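Local atomic coordinates of multicopper oxidase (Pseudomonas thermotolerans, PDB entry 6VOW), a protein that probably oxidises phenolic and related substrates at one copper and passes the electrons to a copper cluster that reduces oxygen to water, as laccases do. Residues N85-G97 against D105-P117. Sequence-based numbering, arbitrary orientation.
Sequences NKLDEPTTIHWHG and DGVPYVSQLPVQP. With CU (copper (II) ion), chain C; C2O (Cu-O-Cu linkage), chain B.
His94 meets Asp105 through its ring edge: ND1 donates to the backbone O of Asp105 (2.8 Å), which lies in the ring plane. This bond and the copper ion at NE2 (2.0 Å) together fix the ring's rotation; imidazole suits the place because one nitrogen can donate while the other binds metal. The Asp105 carboxylate, turned 77° from the ring, bonds through OD2 to His393 and, by a water, through OD1 to the Trp95 backbone. Thr92 OG1, placed between the backbone N and carbonyl carbon (chi1 63°), donates to Gly106 O in its carbonyl plane and bonds to His138 N; a hydroxyl can donate and accept at once. Gly106, lacking a side chain to collide with Ile93 O, brings its CA within 3.4 Å of that oxygen in a CA-H...O contact.

Farther along, Thr91 and Val115 form an antiparallel hydrogen-bonded pair. Val115 O also accepts from Asn85 ND2 (2.7 Å), the two donors arriving from opposite faces of its plane. Asn85 spends its other amide hydrogen on Glu89 O and its OD1 on Leu87 N, an Asx turn.

Val115 CG1 lies against Asn85 CB, and the compact rings of Pro90 and Pro114, whose nitrogens have no N-H to satisfy, touch at CB (3.5 Å).

His94, sharing its copper with His391, and His96, whose ND1 shares another with His136 and His440, are two of the histidines that hold the trinuclear copper centre of a multicopper oxidase.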
loop_
_atom_site.group_PDB
_atom_site.type_symbol
_atom_site.label_atom_id
_atom_site.label_comp_id
_atom_site.label_asym_id
_atom_site.label_seq_id
_atom_site.Cartn_x
_atom_site.Cartn_y
_atom_site.Cartn_z
ATOM N N ASN A 85 2.239 -2.072 -21.772
ATOM C CA ASN A 85 0.842 -1.625 -21.646
ATOM C C ASN A 85 -0.026 -2.255 -22.762
ATOM O O ASN A 85 0.057 -1.858 -23.920
ATOM C CB ASN A 85 0.804 -0.120 -21.719
ATOM C CG ASN A 85 -0.584 0.435 -21.538
ATOM O OD1 ASN A 85 -1.492 -0.260 -21.186
ATOM N ND2 ASN A 85 -0.724 1.678 -21.735
ATOM N N LYS A 86 -0.812 -3.273 -22.436
ATOM C CA LYS A 86 -1.821 -3.794 -23.390
ATOM C C LYS A 86 -3.280 -3.444 -23.032
ATOM O O LYS A 86 -4.251 -4.192 -23.309
ATOM C CB LYS A 86 -1.651 -5.270 -23.544
ATOM C CG LYS A 86 -0.308 -5.680 -24.139
ATOM C CD LYS A 86 -0.403 -7.153 -24.568
ATOM C CE LYS A 86 0.674 -7.623 -25.538
ATOM N NZ LYS A 86 0.815 -9.108 -25.494
ATOM N N LEU A 87 -3.417 -2.289 -22.397
ATOM C CA LEU A 87 -4.708 -1.684 -22.171
ATOM C C LEU A 87 -4.976 -0.779 -23.327
ATOM O O LEU A 87 -4.181 -0.611 -24.258
ATOM C CB LEU A 87 -4.758 -0.908 -20.831
ATOM C CG LEU A 87 -4.504 -1.750 -19.634
ATOM C CD1 LEU A 87 -4.283 -0.861 -18.451
ATOM C CD2 LEU A 87 -5.627 -2.750 -19.360
ATOM N N ASP A 88 -6.144 -0.194 -23.264
ATOM C CA ASP A 88 -6.580 0.651 -24.330
ATOM C C ASP A 88 -6.388 2.090 -23.978
ATOM O O ASP A 88 -6.842 2.890 -24.704
ATOM C CB ASP A 88 -7.967 0.286 -24.834
ATOM C CG ASP A 88 -9.088 0.493 -23.808
ATOM O OD1 ASP A 88 -8.967 1.314 -22.817
ATOM O OD2 ASP A 88 -10.128 -0.203 -24.034
ATOM N N GLU A 89 -5.653 2.371 -22.897
ATOM C CA GLU A 89 -5.296 3.718 -22.521
ATOM C C GLU A 89 -3.958 3.805 -21.743
ATOM O O GLU A 89 -3.478 2.828 -21.265
ATOM C CB GLU A 89 -6.390 4.324 -21.650
ATOM C CG GLU A 89 -6.459 3.736 -20.259
ATOM C CD GLU A 89 -7.711 4.182 -19.525
ATOM O OE1 GLU A 89 -8.752 4.367 -20.142
ATOM O OE2 GLU A 89 -7.679 4.365 -18.351
ATOM N N PRO A 90 -3.430 5.030 -21.607
ATOM C CA PRO A 90 -2.133 5.157 -20.977
ATOM C C PRO A 90 -2.094 4.692 -19.515
ATOM O O PRO A 90 -3.085 4.718 -18.835
ATOM C CB PRO A 90 -1.848 6.664 -21.079
ATOM C CG PRO A 90 -2.755 7.198 -22.148
ATOM C CD PRO A 90 -3.936 6.338 -22.146
ATOM N N THR A 91 -0.946 4.247 -19.042
ATOM C CA THR A 91 -0.816 3.838 -17.645
ATOM C C THR A 91 0.656 3.987 -17.283
ATOM O O THR A 91 1.491 4.237 -18.132
ATOM C CB THR A 91 -1.474 2.441 -17.429
ATOM O OG1 THR A 91 -1.537 2.067 -16.049
ATOM C CG2 THR A 91 -0.802 1.411 -18.235
ATOM N N THR A 92 0.939 3.965 -16.013
ATOM C CA THR A 92 2.281 3.874 -15.536
ATOM C C THR A 92 2.191 2.781 -14.438
ATOM O O THR A 92 1.109 2.219 -14.180
ATOM C CB THR A 92 2.731 5.151 -14.833
ATOM O OG1 THR A 92 1.900 5.348 -13.675
ATOM C CG2 THR A 92 2.758 6.400 -15.782
ATOM N N ILE A 93 3.338 2.513 -13.819
ATOM C CA ILE A 93 3.412 1.639 -12.621
ATOM C C ILE A 93 4.173 2.411 -11.636
ATOM O O ILE A 93 5.298 2.829 -11.899
ATOM C CB ILE A 93 4.094 0.262 -12.829
ATOM C CG1 ILE A 93 3.210 -0.560 -13.748
ATOM C CG2 ILE A 93 4.148 -0.515 -11.492
ATOM C CD1 ILE A 93 3.818 -1.902 -14.185
ATOM N N HIS A 94 3.490 2.725 -10.547
ATOM C CA HIS A 94 4.142 3.335 -9.412
ATOM C C HIS A 94 4.408 2.274 -8.361
ATOM O O HIS A 94 3.577 1.418 -8.158
ATOM C CB HIS A 94 3.261 4.444 -8.843
ATOM C CG HIS A 94 3.678 4.885 -7.475
ATOM N ND1 HIS A 94 4.809 5.638 -7.226
ATOM C CD2 HIS A 94 3.077 4.706 -6.282
ATOM C CE1 HIS A 94 4.929 5.828 -5.918
ATOM N NE2 HIS A 94 3.872 5.302 -5.340
ATOM N N TRP A 95 5.572 2.327 -7.725
ATOM C CA TRP A 95 6.077 1.199 -6.904
ATOM C C TRP A 95 6.010 1.727 -5.496
ATOM O O TRP A 95 6.934 2.473 -4.987
ATOM C CB TRP A 95 7.466 0.763 -7.309
ATOM C CG TRP A 95 7.526 0.424 -8.720
ATOM C CD1 TRP A 95 7.817 1.257 -9.739
ATOM C CD2 TRP A 95 7.281 -0.860 -9.304
ATOM N NE1 TRP A 95 7.743 0.590 -10.931
ATOM C CE2 TRP A 95 7.435 -0.717 -10.706
ATOM C CE3 TRP A 95 6.927 -2.114 -8.791
ATOM C CZ2 TRP A 95 7.243 -1.790 -11.607
ATOM C CZ3 TRP A 95 6.768 -3.209 -9.694
ATOM C CH2 TRP A 95 6.900 -3.028 -11.079
ATOM N N HIS A 96 4.825 1.431 -4.927
ATOM C CA HIS A 96 4.348 2.049 -3.657
ATOM C C HIS A 96 5.250 1.610 -2.546
ATOM O O HIS A 96 5.258 0.438 -2.177
ATOM C CB HIS A 96 2.865 1.665 -3.338
ATOM C CG HIS A 96 2.343 2.315 -2.072
ATOM N ND1 HIS A 96 1.274 3.183 -2.044
ATOM C CD2 HIS A 96 2.785 2.245 -0.794
ATOM C CE1 HIS A 96 1.045 3.572 -0.808
ATOM N NE2 HIS A 96 1.972 3.035 -0.036
ATOM N N GLY A 97 6.005 2.556 -2.012
ATOM C CA GLY A 97 6.804 2.392 -0.827
ATOM C C GLY A 97 8.325 2.308 -1.117
ATOM O O GLY A 97 9.165 2.446 -0.214
ATOM N N ASP A 105 9.544 6.716 -10.622
ATOM C CA ASP A 105 8.421 6.756 -9.653
ATOM C C ASP A 105 7.080 6.482 -10.326
ATOM O O ASP A 105 6.137 6.178 -9.648
ATOM C CB ASP A 105 8.401 8.043 -8.876
ATOM C CG ASP A 105 7.496 7.994 -7.606
ATOM O OD1 ASP A 105 7.392 6.960 -6.903
ATOM O OD2 ASP A 105 6.902 9.049 -7.275
ATOM N N GLY A 106 7.004 6.504 -11.649
ATOM C CA GLY A 106 5.780 6.123 -12.316
ATOM C C GLY A 106 4.688 7.177 -12.245
ATOM O O GLY A 106 3.531 6.916 -12.521
ATOM N N VAL A 107 5.057 8.388 -11.920
ATOM C CA VAL A 107 4.092 9.448 -11.931
ATOM C C VAL A 107 4.063 10.195 -13.293
ATOM O O VAL A 107 5.089 10.718 -13.752
ATOM C CB VAL A 107 4.406 10.427 -10.799
ATOM C CG1 VAL A 107 3.536 11.654 -10.979
ATOM C CG2 VAL A 107 4.163 9.745 -9.460
ATOM N N PRO A 108 2.897 10.263 -13.950
ATOM C CA PRO A 108 2.935 10.830 -15.274
ATOM C C PRO A 108 3.321 12.257 -15.167
ATOM O O PRO A 108 2.799 12.950 -14.287
ATOM C CB PRO A 108 1.491 10.659 -15.785
ATOM C CG PRO A 108 0.969 9.455 -15.033
ATOM C CD PRO A 108 1.597 9.612 -13.674
ATOM N N TYR A 109 4.275 12.645 -16.007
ATOM C CA TYR A 109 4.758 14.019 -16.217
ATOM C C TYR A 109 5.681 14.553 -15.135
ATOM O O TYR A 109 6.147 15.697 -15.206
ATOM C CB TYR A 109 3.600 14.970 -16.546
ATOM C CG TYR A 109 2.774 14.471 -17.726
ATOM C CD1 TYR A 109 3.228 14.620 -19.050
ATOM C CD2 TYR A 109 1.521 13.876 -17.509
ATOM C CE1 TYR A 109 2.458 14.162 -20.127
ATOM C CE2 TYR A 109 0.755 13.424 -18.550
ATOM C CZ TYR A 109 1.227 13.570 -19.843
ATOM O OH TYR A 109 0.440 13.124 -20.813
ATOM N N VAL A 110 5.983 13.708 -14.159
ATOM C CA VAL A 110 6.970 14.009 -13.131
ATOM C C VAL A 110 8.082 12.987 -13.274
ATOM O O VAL A 110 9.232 13.385 -13.339
ATOM C CB VAL A 110 6.299 13.963 -11.747
ATOM C CG1 VAL A 110 7.284 13.822 -10.599
ATOM C CG2 VAL A 110 5.395 15.200 -11.578
ATOM N N SER A 111 7.725 11.691 -13.337
ATOM C CA SER A 111 8.692 10.592 -13.516
ATOM C C SER A 111 8.966 10.342 -14.984
ATOM O O SER A 111 10.086 10.129 -15.370
ATOM C CB SER A 111 8.211 9.196 -12.964
ATOM O OG SER A 111 8.875 8.012 -13.672
ATOM N N GLN A 112 7.892 10.249 -15.753
ATOM C CA GLN A 112 7.904 9.711 -17.119
ATOM C C GLN A 112 6.684 10.208 -17.870
ATOM O O GLN A 112 5.776 10.790 -17.321
ATOM C CB GLN A 112 7.861 8.169 -17.110
ATOM C CG GLN A 112 6.585 7.594 -16.492
ATOM C CD GLN A 112 6.470 6.092 -16.573
ATOM O OE1 GLN A 112 6.231 5.544 -17.641
ATOM N NE2 GLN A 112 6.561 5.421 -15.432
ATOM N N LEU A 113 6.657 9.882 -19.135
ATOM C CA LEU A 113 5.486 9.983 -19.939
ATOM C C LEU A 113 4.655 8.768 -19.709
ATOM O O LEU A 113 5.244 7.670 -19.570
ATOM C CB LEU A 113 5.898 10.044 -21.419
ATOM C CG LEU A 113 6.697 11.317 -21.655
ATOM C CD1 LEU A 113 7.413 11.185 -22.981
ATOM C CD2 LEU A 113 5.781 12.539 -21.604
ATOM N N PRO A 114 3.305 8.910 -19.666
ATOM C CA PRO A 114 2.448 7.734 -19.607
ATOM C C PRO A 114 2.888 6.711 -20.609
ATOM O O PRO A 114 3.342 7.063 -21.680
ATOM C CB PRO A 114 1.086 8.265 -20.051
ATOM C CG PRO A 114 1.097 9.710 -19.621
ATOM C CD PRO A 114 2.519 10.167 -19.655
ATOM N N VAL A 115 2.745 5.454 -20.298
ATOM C CA VAL A 115 3.090 4.453 -21.215
ATOM C C VAL A 115 1.833 4.264 -22.016
ATOM O O VAL A 115 0.814 3.906 -21.461
ATOM C CB VAL A 115 3.408 3.141 -20.478
ATOM C CG1 VAL A 115 3.652 2.038 -21.530
ATOM C CG2 VAL A 115 4.586 3.362 -19.494
ATOM N N GLN A 116 1.932 4.449 -23.334
ATOM C CA GLN A 116 0.863 4.355 -24.252
ATOM C C GLN A 116 0.505 2.938 -24.510
ATOM O O GLN A 116 1.343 2.068 -24.356
ATOM C CB GLN A 116 1.241 5.030 -25.586
ATOM C CG GLN A 116 1.543 6.534 -25.464
ATOM C CD GLN A 116 0.320 7.293 -24.979
ATOM O OE1 GLN A 116 -0.769 7.068 -25.494
ATOM N NE2 GLN A 116 0.479 8.183 -23.950
ATOM N N PRO A 117 -0.737 2.688 -24.952
ATOM C CA PRO A 117 -1.138 1.388 -25.364
ATOM C C PRO A 117 -0.175 0.777 -26.339
ATOM O O PRO A 117 0.273 1.455 -27.205
ATOM C CB PRO A 117 -2.481 1.659 -26.040
ATOM C CG PRO A 117 -3.037 2.784 -25.250
ATOM C CD PRO A 117 -1.856 3.649 -25.114
HETATM CU CU CU C . 3.421 5.842 -3.466
HETATM CU CU2 C2O B . 0.227 3.745 -3.753
HETATM CU CU3 C2O B . 0.835 8.079 -5.165
HETATM O O1 C2O B . 0.498 5.968 -4.312
HETATM O O HOH W 1 7.550 3.949 -7.188
#